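Local coordinates for regulatory protein YycH-like domain-containing protein (Eubacterium rectale, PDB 5COZ) that is of unknown function but is probably exported, carrying a predicted signal peptide and a domain resembling the regulatory protein YycH, at residues D15-Q27 / L274-K286. Sequence-based numbering, arbitrary orientation.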
ATOM      1  N   ASP A  15     -25.832  14.462   0.362  1.00 25.22           N
ATOM      2  CA  ASP A  15     -26.715  14.057  -0.761  1.00 23.19           C
ATOM      3  C   ASP A  15     -25.817  13.525  -1.899  1.00 21.35           C
ATOM      4  O   ASP A  15     -24.777  14.126  -2.157  1.00 19.15           O
ATOM      5  CB  ASP A  15     -27.604  15.225  -1.211  1.00 26.06           C
ATOM      6  CG  ASP A  15     -28.255  15.026  -2.561  1.00 35.20           C
ATOM      7  OD1 ASP A  15     -29.332  14.399  -2.613  1.00 38.08           O
ATOM      8  OD2 ASP A  15     -27.703  15.529  -3.562  1.00 33.19           O
ATOM      9  N   TYR A  16     -26.210  12.424  -2.573  1.00 16.56           N
ATOM     10  CA  TYR A  16     -25.370  11.806  -3.625  1.00 15.03           C
ATOM     11  C   TYR A  16     -25.069  12.755  -4.809  1.00 19.39           C
ATOM     12  O   TYR A  16     -23.910  12.851  -5.221  1.00 17.92           O
ATOM     13  CB  TYR A  16     -25.961  10.468  -4.113  1.00 15.42           C
ATOM     14  CG  TYR A  16     -25.250   9.857  -5.309  1.00 15.35           C
ATOM     15  CD1 TYR A  16     -23.897   9.531  -5.253  1.00 15.95           C
ATOM     16  CD2 TYR A  16     -25.943   9.561  -6.476  1.00 17.22           C
ATOM     17  CE1 TYR A  16     -23.241   8.966  -6.349  1.00 16.45           C
ATOM     18  CE2 TYR A  16     -25.304   8.995  -7.575  1.00 17.97           C
ATOM     19  CZ  TYR A  16     -23.951   8.702  -7.510  1.00 19.80           C
ATOM     20  OH  TYR A  16     -23.335   8.132  -8.599  1.00 18.02           O
ATOM     21  N   GLU A  17     -26.069  13.473  -5.332  1.00 17.60           N
ATOM     22  CA  GLU A  17     -25.814  14.398  -6.438  1.00 16.98           C
ATOM     23  C   GLU A  17     -24.883  15.539  -6.026  1.00 19.55           C
ATOM     24  O   GLU A  17     -24.051  15.950  -6.831  1.00 18.82           O
ATOM     25  CB  GLU A  17     -27.137  14.958  -6.986  1.00 19.31           C
ATOM     26  CG  GLU A  17     -27.880  13.971  -7.877  1.00 32.43           C
ATOM     27  CD  GLU A  17     -27.158  13.468  -9.120  1.00 58.51           C
ATOM     28  OE1 GLU A  17     -26.478  14.275  -9.799  1.00 48.12           O
ATOM     29  OE2 GLU A  17     -27.295  12.261  -9.424  1.00 54.22           O
ATOM     30  N   ASN A  18     -24.984  16.024  -4.775  1.00 16.94           N
ATOM     31  CA  ASN A  18     -24.091  17.064  -4.252  1.00 16.01           C
ATOM     32  C   ASN A  18     -22.667  16.516  -4.119  1.00 16.98           C
ATOM     33  O   ASN A  18     -21.684  17.227  -4.393  1.00 15.53           O
ATOM     34  CB  ASN A  18     -24.583  17.587  -2.898  1.00 19.78           C
ATOM     35  CG  ASN A  18     -25.709  18.580  -3.017  1.00 39.36           C
ATOM     36  OD1 ASN A  18     -25.962  19.155  -4.081  1.00 32.64           O
ATOM     37  ND2 ASN A  18     -26.421  18.785  -1.927  1.00 33.90           N
ATOM     38  N   VAL A  19     -22.568  15.242  -3.713  1.00 13.85           N
ATOM     39  CA  VAL A  19     -21.265  14.586  -3.590  1.00 12.36           C
ATOM     40  C   VAL A  19     -20.625  14.498  -4.985  1.00 14.19           C
ATOM     41  O   VAL A  19     -19.437  14.822  -5.142  1.00 11.82           O
ATOM     42  CB  VAL A  19     -21.389  13.200  -2.896  1.00 15.10           C
ATOM     43  CG1 VAL A  19     -20.165  12.322  -3.158  1.00 14.25           C
ATOM     44  CG2 VAL A  19     -21.627  13.359  -1.390  1.00 15.46           C
ATOM     45  N   LEU A  20     -21.402  14.083  -6.010  1.00 12.17           N
ATOM     46  CA  LEU A  20     -20.844  14.046  -7.370  1.00 12.69           C
ATOM     47  C   LEU A  20     -20.323  15.398  -7.795  1.00 15.86           C
ATOM     48  O   LEU A  20     -19.220  15.479  -8.340  1.00 14.71           O
ATOM     49  CB  LEU A  20     -21.862  13.552  -8.409  1.00 13.12           C
ATOM     50  CG  LEU A  20     -22.169  12.069  -8.402  1.00 16.44           C
ATOM     51  CD1 LEU A  20     -23.246  11.746  -9.430  1.00 17.84           C
ATOM     52  CD2 LEU A  20     -20.913  11.260  -8.694  1.00 13.58           C
ATOM     53  N   ASN A  21     -21.095  16.473  -7.541  0.50 13.65           N
ATOM     54  CA  ASN A  21     -20.682  17.819  -7.915  0.50 13.45           C
ATOM     55  C   ASN A  21     -19.394  18.224  -7.189  0.50 15.17           C
ATOM     56  O   ASN A  21     -18.514  18.840  -7.805  0.50 15.29           O
ATOM     57  CB  ASN A  21     -21.794  18.820  -7.640  0.50 15.46           C
ATOM     58  CG  ASN A  21     -21.483  20.201  -8.151  0.50 28.23           C
ATOM     59  OD1 ASN A  21     -21.266  20.413  -9.349  0.50 22.06           O
ATOM     60  ND2 ASN A  21     -21.390  21.151  -7.242  0.50 20.79           N
ATOM     61  N   SER A  22     -19.250  17.829  -5.905  1.00 12.61           N
ATOM     62  CA  SER A  22     -18.060  18.142  -5.109  1.00 11.78           C
ATOM     63  C   SER A  22     -16.813  17.451  -5.699  1.00 13.75           C
ATOM     64  O   SER A  22     -15.712  17.955  -5.535  1.00 12.42           O
ATOM     65  CB  SER A  22     -18.246  17.725  -3.650  1.00 12.56           C
ATOM     66  OG  SER A  22     -18.047  16.331  -3.432  1.00 13.79           O
ATOM     67  N   LEU A  23     -17.020  16.360  -6.464  1.00 10.66           N
ATOM     68  CA  LEU A  23     -15.910  15.644  -7.082  1.00  9.49           C
ATOM     69  C   LEU A  23     -15.605  16.141  -8.490  1.00 12.14           C
ATOM     70  O   LEU A  23     -14.750  15.562  -9.170  1.00 11.03           O
ATOM     71  CB  LEU A  23     -16.180  14.130  -7.115  1.00  8.71           C
ATOM     72  CG  LEU A  23     -16.240  13.474  -5.744  1.00 11.21           C
ATOM     73  CD1 LEU A  23     -16.678  12.037  -5.883  1.00 12.27           C
ATOM     74  CD2 LEU A  23     -14.910  13.560  -4.997  1.00 12.55           C
ATOM     75  N   ASP A  24     -16.256  17.244  -8.908  1.00 10.07           N
ATOM     76  CA  ASP A  24     -16.068  17.780 -10.249  1.00 10.42           C
ATOM     77  C   ASP A  24     -15.278  19.086 -10.236  1.00 15.50           C
ATOM     78  O   ASP A  24     -15.434  19.926 -11.127  1.00 17.22           O
ATOM     79  CB  ASP A  24     -17.451  17.973 -10.890  1.00 12.16           C
ATOM     80  CG  ASP A  24     -17.465  18.036 -12.410  1.00 19.87           C
ATOM     81  OD1 ASP A  24     -16.430  17.678 -13.042  1.00 17.80           O
ATOM     82  OD2 ASP A  24     -18.480  18.493 -12.969  1.00 23.26           O
ATOM     83  N   GLU A  25     -14.418  19.265  -9.236  1.00 11.35           N
ATOM     84  CA  GLU A  25     -13.613  20.487  -9.110  1.00 11.48           C
ATOM     85  C   GLU A  25     -12.639  20.652 -10.292  1.00 14.54           C
ATOM     86  O   GLU A  25     -11.963  19.690 -10.694  1.00 12.95           O
ATOM     87  CB  GLU A  25     -12.807  20.448  -7.803  1.00 13.08           C
ATOM     88  CG  GLU A  25     -13.665  20.656  -6.564  1.00 16.01           C
ATOM     89  CD  GLU A  25     -14.193  22.066  -6.363  1.00 22.13           C
ATOM     90  OE1 GLU A  25     -13.747  22.991  -7.078  1.00 19.11           O
ATOM     91  OE2 GLU A  25     -15.033  22.253  -5.455  1.00 23.57           O
ATOM     92  N   GLU A  26     -12.554  21.870 -10.836  1.00 12.45           N
ATOM     93  CA  GLU A  26     -11.655  22.156 -11.961  0.50 12.11           C
ATOM     94  C   GLU A  26     -10.185  22.063 -11.524  1.00 14.51           C
ATOM     95  O   GLU A  26      -9.330  21.776 -12.354  1.00 13.73           O
ATOM     96  CB  GLU A  26     -11.961  23.528 -12.612  0.50 14.24           C
ATOM     97  CG  GLU A  26     -11.679  24.745 -11.751  0.50 26.14           C
ATOM     98  CD  GLU A  26     -11.873  26.088 -12.430  0.50 48.67           C
ATOM     99  OE1 GLU A  26     -12.972  26.328 -12.982  0.50 40.10           O
ATOM    100  OE2 GLU A  26     -10.935  26.916 -12.379  0.50 38.68           O
ATOM    101  N   GLN A  27      -9.895  22.285 -10.219  1.00 11.94           N
ATOM    102  CA  GLN A  27      -8.553  22.168  -9.652  1.00 12.03           C
ATOM    103  C   GLN A  27      -8.504  20.949  -8.771  1.00 12.55           C
ATOM    104  O   GLN A  27      -9.309  20.811  -7.840  1.00 13.75           O
ATOM    105  CB  GLN A  27      -8.155  23.420  -8.868  1.00 14.89           C
ATOM    106  CG  GLN A  27      -8.033  24.635  -9.785  1.00 17.97           C
ATOM    107  CD  GLN A  27      -7.605  25.874  -9.046  1.00 33.63           C
ATOM    108  OE1 GLN A  27      -7.007  25.814  -7.967  1.00 24.62           O
ATOM    109  NE2 GLN A  27      -7.869  27.022  -9.637  1.00 36.40           N
ATOM    110  N   LEU A 274      -9.741  12.299 -16.148  1.00  7.64           N
ATOM    111  CA  LEU A 274     -11.102  12.590 -15.745  1.00  6.95           C
ATOM    112  C   LEU A 274     -11.155  13.051 -14.314  1.00  9.07           C
ATOM    113  O   LEU A 274     -10.381  12.571 -13.475  1.00  8.99           O
ATOM    114  CB  LEU A 274     -11.933  11.297 -15.862  1.00  6.74           C
ATOM    115  CG  LEU A 274     -12.257  10.836 -17.279  1.00 10.48           C
ATOM    116  CD1 LEU A 274     -12.864   9.444 -17.260  1.00 11.58           C
ATOM    117  CD2 LEU A 274     -13.205  11.836 -17.974  1.00 12.71           C
ATOM    118  N   HIS A 275     -12.130  13.907 -13.995  1.00  7.67           N
ATOM    119  CA  HIS A 275     -12.398  14.249 -12.604  1.00  7.97           C
ATOM    120  C   HIS A 275     -12.981  13.012 -11.942  1.00  8.65           C
ATOM    121  O   HIS A 275     -13.642  12.204 -12.611  1.00  8.22           O
ATOM    122  CB  HIS A 275     -13.395  15.412 -12.502  1.00  8.65           C
ATOM    123  CG  HIS A 275     -12.897  16.709 -13.071  1.00 10.43           C
ATOM    124  ND1 HIS A 275     -13.731  17.808 -13.147  1.00 12.60           N
ATOM    125  CD2 HIS A 275     -11.680  17.052 -13.553  1.00 11.42           C
ATOM    126  CE1 HIS A 275     -13.015  18.779 -13.700  1.00 11.96           C
ATOM    127  NE2 HIS A 275     -11.766  18.396 -13.928  1.00 12.07           N
ATOM    128  N   PRO A 276     -12.837  12.868 -10.624  1.00  7.34           N
ATOM    129  CA  PRO A 276     -13.335  11.633  -9.992  1.00  8.05           C
ATOM    130  C   PRO A 276     -14.863  11.555  -9.959  1.00 10.00           C
ATOM    131  O   PRO A 276     -15.408  10.459  -9.764  1.00 10.20           O
ATOM    132  CB  PRO A 276     -12.703  11.648  -8.596  1.00  9.10           C
ATOM    133  CG  PRO A 276     -12.375  13.125  -8.327  1.00 11.19           C
ATOM    134  CD  PRO A 276     -12.031  13.694  -9.690  1.00  7.82           C
ATOM    135  N   SER A 277     -15.572  12.680 -10.212  1.00  7.80           N
ATOM    136  CA  SER A 277     -17.033  12.630 -10.325  1.00  7.78           C
ATOM    137  C   SER A 277     -17.453  11.640 -11.417  1.00 10.90           C
ATOM    138  O   SER A 277     -18.417  10.891 -11.232  1.00 11.35           O
ATOM    139  CB  SER A 277     -17.595  14.009 -10.651  1.00  9.53           C
ATOM    140  OG  SER A 277     -16.879  14.587 -11.733  1.00 12.22           O
ATOM    141  N   SER A 278     -16.742  11.672 -12.561  1.00  9.05           N
ATOM    142  CA  SER A 278     -17.036  10.825 -13.723  1.00  8.93           C
ATOM    143  C   SER A 278     -16.838   9.361 -13.362  1.00 12.06           C
ATOM    144  O   SER A 278     -17.657   8.525 -13.712  1.00 12.26           O
ATOM    145  CB  SER A 278     -16.141  11.201 -14.900  1.00 10.48           C
ATOM    146  OG  SER A 278     -16.321  12.566 -15.249  1.00 14.80           O
ATOM    147  N   ILE A 279     -15.796   9.073 -12.583  1.00  9.01           N
ATOM    148  CA  ILE A 279     -15.499   7.716 -12.132  1.00  7.79           C
ATOM    149  C   ILE A 279     -16.536   7.250 -11.128  1.00 11.36           C
ATOM    150  O   ILE A 279     -17.043   6.125 -11.271  1.00 10.78           O
ATOM    151  CB  ILE A 279     -14.082   7.667 -11.543  1.00 10.16           C
ATOM    152  CG1 ILE A 279     -13.042   8.130 -12.580  1.00 10.45           C
ATOM    153  CG2 ILE A 279     -13.760   6.268 -10.958  1.00 12.34           C
ATOM    154  CD1 ILE A 279     -13.000   7.313 -13.886  1.00 11.91           C
ATOM    155  N   LEU A 280     -16.870   8.092 -10.116  1.00  7.45           N
ATOM    156  CA  LEU A 280     -17.823   7.641  -9.125  1.00  8.02           C
ATOM    157  C   LEU A 280     -19.197   7.364  -9.746  1.00 11.42           C
ATOM    158  O   LEU A 280     -19.794   6.343  -9.408  1.00 10.61           O
ATOM    159  CB  LEU A 280     -17.948   8.642  -7.967  1.00  8.95           C
ATOM    160  CG  LEU A 280     -18.968   8.216  -6.870  1.00 11.86           C
ATOM    161  CD1 LEU A 280     -18.576   6.848  -6.234  1.00 11.88           C
ATOM    162  CD2 LEU A 280     -19.072   9.289  -5.804  1.00 12.79           C
ATOM    163  N   SER A 281     -19.703   8.243 -10.635  1.00  9.55           N
ATOM    164  CA  SER A 281     -21.017   7.982 -11.212  0.60  9.47           C
ATOM    165  C   SER A 281     -21.009   6.679 -12.045  1.00 11.03           C
ATOM    166  O   SER A 281     -21.961   5.898 -11.961  1.00 10.99           O
ATOM    167  CB  SER A 281     -21.480   9.171 -12.041  0.60 11.81           C
ATOM    168  OG  SER A 281     -20.605   9.343 -13.137  0.60 12.73           O
ATOM    169  N   LYS A 282     -19.934   6.414 -12.788  1.00  8.70           N
ATOM    170  CA  LYS A 282     -19.834   5.206 -13.591  1.00  8.66           C
ATOM    171  C   LYS A 282     -19.727   3.969 -12.667  1.00  9.94           C
ATOM    172  O   LYS A 282     -20.361   2.935 -12.919  1.00  9.30           O
ATOM    173  CB  LYS A 282     -18.599   5.350 -14.500  1.00 12.88           C
ATOM    174  CG  LYS A 282     -18.495   4.394 -15.620  1.00 21.23           C
ATOM    175  CD  LYS A 282     -17.571   5.017 -16.638  1.00 17.17           C
ATOM    176  CE  LYS A 282     -17.433   4.085 -17.763  1.00 13.24           C
ATOM    177  NZ  LYS A 282     -16.490   4.659 -18.725  1.00 11.50           N
ATOM    178  N   GLU A 283     -18.961   4.097 -11.580  1.00  8.62           N
ATOM    179  CA  GLU A 283     -18.785   2.978 -10.649  1.00  8.17           C
ATOM    180  C   GLU A 283     -20.093   2.687  -9.891  1.00 10.26           C
ATOM    181  O   GLU A 283     -20.444   1.519  -9.727  1.00  8.90           O
ATOM    182  CB  GLU A 283     -17.649   3.292  -9.688  1.00 10.26           C
ATOM    183  CG  GLU A 283     -17.443   2.214  -8.630  1.00 11.40           C
ATOM    184  CD  GLU A 283     -16.859   0.891  -9.084  1.00 14.31           C
ATOM    185  OE1 GLU A 283     -16.613   0.692 -10.297  1.00 12.81           O
ATOM    186  OE2 GLU A 283     -16.669   0.027  -8.197  1.00 11.40           O
ATOM    187  N   VAL A 284     -20.846   3.728  -9.510  1.00  7.68           N
ATOM    188  CA  VAL A 284     -22.145   3.500  -8.868  1.00  7.42           C
ATOM    189  C   VAL A 284     -23.082   2.785  -9.852  1.00 10.83           C
ATOM    190  O   VAL A 284     -23.819   1.886  -9.436  1.00 10.50           O
ATOM    191  CB  VAL A 284     -22.725   4.822  -8.346  1.00 11.02           C
ATOM    192  CG1 VAL A 284     -24.245   4.757  -8.149  1.00 11.58           C
ATOM    193  CG2 VAL A 284     -22.018   5.248  -7.070  1.00 11.54           C
ATOM    194  N   ASP A 285     -23.072   3.173 -11.150  1.00  9.61           N
ATOM    195  CA  ASP A 285     -23.942   2.513 -12.116  1.00 10.27           C
ATOM    196  C   ASP A 285     -23.587   1.018 -12.199  1.00 13.30           C
ATOM    197  O   ASP A 285     -24.493   0.185 -12.279  1.00 14.31           O
ATOM    198  CB  ASP A 285     -23.828   3.198 -13.474  1.00 12.29           C
ATOM    199  CG  ASP A 285     -24.988   2.913 -14.406  1.00 25.83           C
ATOM    200  OD1 ASP A 285     -26.172   3.128 -13.986  1.00 23.40           O
ATOM    201  OD2 ASP A 285     -24.727   2.559 -15.578  1.00 32.85           O
ATOM    202  N   LYS A 286     -22.282   0.684 -12.122  1.00 10.43           N
ATOM    203  CA  LYS A 286     -21.832  -0.712 -12.154  0.60 10.25           C
ATOM    204  C   LYS A 286     -22.273  -1.451 -10.892  1.00 13.55           C
ATOM    205  O   LYS A 286     -22.844  -2.534 -10.966  1.00 14.48           O
ATOM    206  CB  LYS A 286     -20.297  -0.769 -12.284  0.60 11.44           C
ATOM    207  CG  LYS A 286     -19.704  -2.193 -12.300  0.60 14.89           C
ATOM    208  CD  LYS A 286     -19.034  -2.587 -10.970  0.60 15.12           C
ATOM    209  CE  LYS A 286     -18.143  -3.801 -11.138  0.60 21.13           C
ATOM    210  NZ  LYS A 286     -17.656  -4.324  -9.830  0.60 16.02           N
TER
HETATM  211  O   HOH W   1     -24.494   7.125 -10.865  1.00 36.09           O
HETATM  212  O   HOH W   2     -10.140  20.548 -14.660  1.00 15.66           O
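His275 meets Asp24 edge-on: ND1 donates to OD1 over 2.7 Å, the acceptor lying close to the imidazole plane, while the carboxylate is turned 66° from the ring and is met on its anti side. Asp24 reaches this nitrogen because its chi1 of -159° sends the carboxylate away from its own backbone N and brings OD1 across. On the other edge His275 NE2 bonds a water that donates to Glu26 O, and Glu25 O sits over one ring face, 3.3 Å from His275 CE1. Both ring nitrogens are thus engaged, which fixes the rotation of the imidazole. Replacing the imidazole with an alanine side chain is likely to strip Asp24 OD1 of its ring N-H donor and break the water link to Glu26 O. Next to this His–carboxylate pair, Ser277 N donates to Leu23 O at 3.2 Å, approaching from above the carbonyl plane.

The motif is a roughly antiparallel, inclined helix pair, 16-22 against 276-286, the axes of these segments approaching to 8.7 Å at 144°. Leu280 CD2 fills the middle, 3.6 Å from Leu23 CD1 and touching Leu20 CD2. Farther along, Tyr16 OH lies 3.4 Å from Val284 CB, and a water links it to Ser281 O. Strand 43-50 of the mixed sheet backs this seam, with Ile45 against both Tyr16 and Leu280 and Ile49 against Leu23, while Tyr57 hydrogen-bonds Glu25 O and its ring meets that of His275.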